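Local coordinates for protein putative adenylate cyclase (Vibrio parahaemolyticus, PDB 2ACA) that is of unknown function but, as a CYTH-domain protein related to class IV adenylate cyclases, may act on a nucleotide or other phosphorylated substrate, at residues V157-A160 with Q161-H164; S98-E101 with N102-Y105. All blocks are in the same frame, centred on the assembly; numbering follows the deposited sequence.

Contact 1. Residues V157-A160 with Q161-H164; sequences VALA and QQFH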
ATOM      1  N   VAL A 157     -13.259  18.609  22.004  1.00 43.53           N
ATOM      2  CA  VAL A 157     -14.241  18.504  23.075  1.00 42.82           C
ATOM      3  C   VAL A 157     -15.300  19.571  22.824  1.00 42.09           C
ATOM      4  O   VAL A 157     -16.497  19.314  22.955  1.00 39.42           O
ATOM      5  CB  VAL A 157     -13.599  18.737  24.467  1.00 39.82           C
ATOM      6  CG1 VAL A 157     -14.666  18.661  25.553  1.00 39.81           C
ATOM      7  CG2 VAL A 157     -12.519  17.696  24.725  1.00 38.57           C
ATOM      8  N   ALA A 158     -14.849  20.765  22.447  1.00 42.40           N
ATOM      9  CA  ALA A 158     -15.759  21.868  22.158  1.00 42.79           C
ATOM     10  C   ALA A 158     -16.745  21.418  21.089  1.00 42.83           C
ATOM     11  O   ALA A 158     -17.962  21.518  21.260  1.00 43.43           O
ATOM     12  CB  ALA A 158     -14.975  23.083  21.667  1.00 24.25           C
ATOM     13  N   LEU A 159     -16.206  20.920  19.980  1.00 39.70           N
ATOM     14  CA  LEU A 159     -17.039  20.445  18.882  1.00 39.45           C
ATOM     15  C   LEU A 159     -17.993  19.371  19.398  1.00 38.58           C
ATOM     16  O   LEU A 159     -19.188  19.392  19.094  1.00 37.95           O
ATOM     17  CB  LEU A 159     -16.161  19.874  17.760  1.00 41.30           C
ATOM     18  CG  LEU A 159     -16.865  19.387  16.489  1.00 42.36           C
ATOM     19  CD1 LEU A 159     -17.651  20.529  15.866  1.00 40.69           C
ATOM     20  CD2 LEU A 159     -15.832  18.847  15.504  1.00 42.83           C
ATOM     21  N   ALA A 160     -17.461  18.439  20.183  1.00 41.68           N
ATOM     22  CA  ALA A 160     -18.272  17.362  20.739  1.00 42.78           C
ATOM     23  C   ALA A 160     -19.446  17.937  21.525  1.00 42.71           C
ATOM     24  O   ALA A 160     -20.567  17.429  21.447  1.00 42.34           O
ATOM     25  CB  ALA A 160     -17.418  16.470  21.642  1.00 20.68           C
ATOM     26  N   GLN A 161     -19.177  19.002  22.279  1.00 55.69           N
ATOM     27  CA  GLN A 161     -20.201  19.651  23.089  1.00 55.47           C
ATOM     28  C   GLN A 161     -21.350  20.174  22.239  1.00 55.17           C
ATOM     29  O   GLN A 161     -22.485  20.271  22.709  1.00 56.56           O
ATOM     30  CB  GLN A 161     -19.594  20.799  23.897  1.00 44.93           C
ATOM     31  CG  GLN A 161     -18.534  20.362  24.903  1.00 45.74           C
ATOM     32  CD  GLN A 161     -18.122  21.476  25.856  1.00 47.05           C
ATOM     33  OE1 GLN A 161     -17.826  22.593  25.431  1.00 47.76           O
ATOM     34  NE2 GLN A 161     -18.093  21.171  27.150  1.00 45.65           N
ATOM     35  N   GLN A 162     -21.052  20.510  20.987  1.00 27.15           N
ATOM     36  CA  GLN A 162     -22.071  21.017  20.077  1.00 26.73           C
ATOM     37  C   GLN A 162     -23.142  19.959  19.812  1.00 26.18           C
ATOM     38  O   GLN A 162     -24.307  20.290  19.570  1.00 23.66           O
ATOM     39  CB  GLN A 162     -21.432  21.464  18.757  1.00 48.97           C
ATOM     40  CG  GLN A 162     -20.493  22.661  18.899  1.00 50.93           C
ATOM     41  CD  GLN A 162     -20.011  23.207  17.560  1.00 52.39           C
ATOM     42  OE1 GLN A 162     -20.817  23.551  16.693  1.00 53.01           O
ATOM     43  NE2 GLN A 162     -18.694  23.297  17.391  1.00 49.79           N
ATOM     44  N   PHE A 163     -22.750  18.687  19.863  1.00 37.07           N
ATOM     45  CA  PHE A 163     -23.694  17.596  19.634  1.00 37.87           C
ATOM     46  C   PHE A 163     -24.359  17.146  20.922  1.00 40.50           C
ATOM     47  O   PHE A 163     -25.097  16.151  20.946  1.00 40.59           O
ATOM     48  CB  PHE A 163     -22.997  16.409  18.961  1.00 31.71           C
ATOM     49  CG  PHE A 163     -22.673  16.647  17.523  1.00 30.60           C
ATOM     50  CD1 PHE A 163     -21.632  17.495  17.165  1.00 29.96           C
ATOM     51  CD2 PHE A 163     -23.446  16.076  16.524  1.00 31.19           C
ATOM     52  CE1 PHE A 163     -21.365  17.776  15.829  1.00 31.47           C
ATOM     53  CE2 PHE A 163     -23.189  16.350  15.177  1.00 31.99           C
ATOM     54  CZ  PHE A 163     -22.146  17.203  14.831  1.00 31.13           C
ATOM     55  N   HIS A 164     -24.096  17.889  21.993  1.00 59.65           N
ATOM     56  CA  HIS A 164     -24.678  17.593  23.290  1.00 61.40           C
ATOM     57  C   HIS A 164     -24.153  16.269  23.839  1.00 62.40           C
ATOM     58  O   HIS A 164     -24.921  15.413  24.279  1.00 63.90           O
ATOM     59  CB  HIS A 164     -26.208  17.561  23.170  1.00 60.22           C
ATOM     60  CG  HIS A 164     -26.771  18.701  22.375  1.00 61.08           C
ATOM     61  ND1 HIS A 164     -26.633  20.018  22.757  1.00 61.91           N
ATOM     62  CD2 HIS A 164     -27.443  18.721  21.199  1.00 61.52           C
ATOM     63  CE1 HIS A 164     -27.191  20.801  21.850  1.00 61.61           C
ATOM     64  NE2 HIS A 164     -27.691  20.038  20.894  1.00 61.82           N
TER

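Contact 2. Residues S98-E101 with N102-Y105; sequences SMLE and NMGY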
ATOM      1  N   SER A  98      -2.451 -10.564   0.646  1.00 13.46           N
ATOM      2  CA  SER A  98      -1.551 -11.639   0.250  1.00 16.66           C
ATOM      3  C   SER A  98      -0.085 -11.308   0.590  1.00 17.20           C
ATOM      4  O   SER A  98       0.660 -12.161   1.075  1.00 17.69           O
ATOM      5  CB  SER A  98      -1.717 -11.902  -1.251  1.00 15.21           C
ATOM      6  OG  SER A  98      -0.979 -13.040  -1.657  1.00 19.84           O
HETATM    7  N   MSE A  99       0.322 -10.063   0.354  1.00 14.09           N
HETATM    8  CA  MSE A  99       1.694  -9.666   0.655  1.00 13.61           C
HETATM    9  C   MSE A  99       1.986  -9.711   2.153  1.00 12.44           C
HETATM   10  O   MSE A  99       3.059 -10.151   2.561  1.00 13.36           O
HETATM   11  CB  MSE A  99       1.986  -8.266   0.105  1.00 14.46           C
HETATM   12  CG  MSE A  99       2.160  -8.214  -1.401  1.00 18.81           C
HETATM   13 SE   MSE A  99       2.670  -6.446  -2.070  1.00 32.63          SE
HETATM   14  CE  MSE A  99       0.889  -5.700  -2.096  1.00 22.28           C
ATOM     15  N   LEU A 100       1.041  -9.258   2.975  1.00 11.01           N
ATOM     16  CA  LEU A 100       1.241  -9.281   4.425  1.00 11.14           C
ATOM     17  C   LEU A 100       1.389 -10.724   4.939  1.00 10.18           C
ATOM     18  O   LEU A 100       2.161 -11.000   5.857  1.00 10.35           O
ATOM     19  CB  LEU A 100       0.078  -8.587   5.150  1.00 12.04           C
ATOM     20  CG  LEU A 100       0.011  -7.057   5.127  1.00 12.20           C
ATOM     21  CD1 LEU A 100      -1.155  -6.566   6.000  1.00  7.92           C
ATOM     22  CD2 LEU A 100       1.327  -6.494   5.633  1.00 11.30           C
ATOM     23  N   GLU A 101       0.649 -11.651   4.355  1.00  8.64           N
ATOM     24  CA  GLU A 101       0.756 -13.043   4.793  1.00 11.79           C
ATOM     25  C   GLU A 101       2.117 -13.587   4.365  1.00  8.58           C
ATOM     26  O   GLU A 101       2.785 -14.296   5.113  1.00  8.80           O
ATOM     27  CB  GLU A 101      -0.384 -13.867   4.197  1.00 22.20           C
ATOM     28  CG  GLU A 101      -1.740 -13.290   4.560  1.00 31.27           C
ATOM     29  CD  GLU A 101      -2.857 -14.300   4.496  1.00 36.77           C
ATOM     30  OE1 GLU A 101      -2.792 -15.302   5.241  1.00 41.76           O
ATOM     31  OE2 GLU A 101      -3.802 -14.091   3.709  1.00 39.37           O
ATOM     32  N   ASN A 102       2.536 -13.213   3.166  1.00 12.90           N
ATOM     33  CA  ASN A 102       3.824 -13.640   2.651  1.00 14.32           C
ATOM     34  C   ASN A 102       4.905 -13.037   3.561  1.00 16.04           C
ATOM     35  O   ASN A 102       5.979 -13.609   3.738  1.00 16.99           O
ATOM     36  CB  ASN A 102       3.966 -13.155   1.204  1.00 11.04           C
ATOM     37  CG  ASN A 102       5.100 -13.849   0.450  1.00 10.67           C
ATOM     38  OD1 ASN A 102       5.237 -13.684  -0.761  1.00 10.03           O
ATOM     39  ND2 ASN A 102       5.917 -14.612   1.168  1.00 10.84           N
HETATM   40  N   MSE A 103       4.602 -11.888   4.159  1.00 18.38           N
HETATM   41  CA  MSE A 103       5.538 -11.219   5.065  1.00 17.26           C
HETATM   42  C   MSE A 103       5.512 -11.837   6.460  1.00 17.24           C
HETATM   43  O   MSE A 103       6.148 -11.333   7.385  1.00 17.17           O
HETATM   44  CB  MSE A 103       5.226  -9.718   5.139  1.00 13.81           C
HETATM   45  CG  MSE A 103       5.745  -8.930   3.922  1.00 15.70           C
HETATM   46 SE   MSE A 103       4.801  -7.274   3.516  1.00 28.40          SE
HETATM   47  CE  MSE A 103       5.606  -6.119   4.845  1.00 20.05           C
ATOM     48  N   GLY A 104       4.764 -12.926   6.608  1.00 16.46           N
ATOM     49  CA  GLY A 104       4.686 -13.601   7.889  1.00 14.79           C
ATOM     50  C   GLY A 104       3.563 -13.163   8.811  1.00 15.90           C
ATOM     51  O   GLY A 104       3.504 -13.600   9.957  1.00 15.96           O
ATOM     52  N   TYR A 105       2.673 -12.305   8.327  1.00 12.11           N
ATOM     53  CA  TYR A 105       1.561 -11.828   9.148  1.00 13.29           C
ATOM     54  C   TYR A 105       0.288 -12.649   8.944  1.00 15.07           C
ATOM     55  O   TYR A 105       0.089 -13.243   7.891  1.00 14.87           O
ATOM     56  CB  TYR A 105       1.272 -10.361   8.822  1.00 13.04           C
ATOM     57  CG  TYR A 105       2.366  -9.419   9.269  1.00 13.00           C
ATOM     58  CD1 TYR A 105       2.448  -9.002  10.596  1.00 15.11           C
ATOM     59  CD2 TYR A 105       3.337  -8.965   8.371  1.00 12.60           C
ATOM     60  CE1 TYR A 105       3.469  -8.149  11.027  1.00 16.63           C
ATOM     61  CE2 TYR A 105       4.366  -8.112   8.788  1.00 16.66           C
ATOM     62  CZ  TYR A 105       4.423  -7.707  10.120  1.00 17.80           C
ATOM     63  OH  TYR A 105       5.415  -6.849  10.550  1.00 21.06           O
TER
HETATM   64  O   HOH W   1       1.583 -15.799   7.183  1.00 21.06           O

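Contact 1. Residues V157-A160 with Q161-H164
Val-157 O accepts a 2.8 Å hydrogen bond from Gln-161 N, the regular i to i+4 step of an alpha-helix. One residue on, the helix begins to tighten: Gln-162 N lies 2.9 Å from Leu-159 O, three residues back, and makes a weak bond to Ala-158 O at 3.3 Å. Phe-163 N likewise bonds Ala-160 O at 3.0 Å. In these two shorter steps the donor sits well above the carbonyl plane, and the N-H...O angles of 135° and 142° are bent. The change from i+4 to i+3 bonds marks the last turn of helix 152-162, beyond which His-164 has positive phi and the helical backbone ends.

The exposed Gln-162 chain runs extended across Leu-159 and brings amide NE2 to 3.3 Å from Leu-159 CD1, so the polar end rests on a methyl branch of the leucine. With CG anti to the backbone N (chi1 -177°), that branch lies beside the carbonyl carbon, and chi2 then helps to place CD1 toward the amide. Gln-161 keeps close to the previous turn, its CG only 3.0 Å from Val-157 O.

Within the CYTH fold the inner side of this helix lies on the antiparallel sheet, with Leu-159 touching Phe-123, Ala-160 on Tyr-17 and Val-157 on Leu-15. Phe-163 directs the edge of its ring at the helix end, where Leu-159 O lies in the ring plane, 3.6 Å from CD1 of Phe-163. The same ring stacks with Phe-25 of helix 22-30 and meets Phe-139 of strand 134-143 edge-to-face.

Contact 2. Residues S98-E101 with N102-Y105
Leu-100 presents its CD2 methyl to two neighbours, the selenium of Met-103 at 4.1 Å and ring carbon CD2 of Tyr-105 at 4.2 Å. The selenomethionine chain passes slantwise across the leucine; with its CG anti to the carbonyl carbon (chi1 -78°) and chi2 extended, SE also comes to 3.5 Å from Met-99 O. Tyr-105 turns the edge of its ring toward the helix end, with Leu-100 O in the ring plane and 3.4 Å from CD2. Tyr-48 of strand 35-49 touches both Leu-100 and Tyr-105, so the apolar side of the turn faces the sheet.

The backbone beneath these side chains is a Schellman motif that closes helix 93-102. Tyr-105 N reaches back five residues to Leu-100 O, a fairly straight 2.8 Å bond, while Gly-104 N bonds Glu-101 O from above the carbonyl plane. Gly-104 is the C-prime residue, its positive phi (92°) reversing the chain toward strand 106-120; these backbone angles leave little room for a CB beside the carbonyl O of Met-103.

Tyr-105 O returns over Glu-101, accepting a CA-H...O contact from Glu-101 CA at 3.2 Å, with the hydrogen almost in line. A water donates to both Tyr-105 O and Glu-101 O, bridging the two carbonyls, so that Glu-101 O is gripped by water as well as by Gly-104 N.

The turn also meets the second subunit. Ser-98 OG hydrogen-bonds Glu-86 OE2 of that subunit, Asn-102 O accepts from its Lys-60 NZ, and Met-103, besides touching Leu-100, packs on its Leu-62.

Overall arrangement
Contact 2 comes first along the chain, at the end of helix 93-102 where it leads into strand 106-120, and contact 1 follows at the end of helix 152-162. Their centres are about 41 Å apart, on opposite sides of the chain's centre, with about 31 Å between nearest atoms. Both helix ends pack on the same eight-stranded antiparallel sheet, but on different strands: 157-164 touches 11-19, 134-143 and 123-130, three neighbouring strands at one end of the order, whereas 98-105 lies against 35-49 and 61-68. Contact 2 also meets the second subunit, while contact 1 touches no other chain of the assembly, so one helix end contributes to the dimer and the other joins elements within its own subunit.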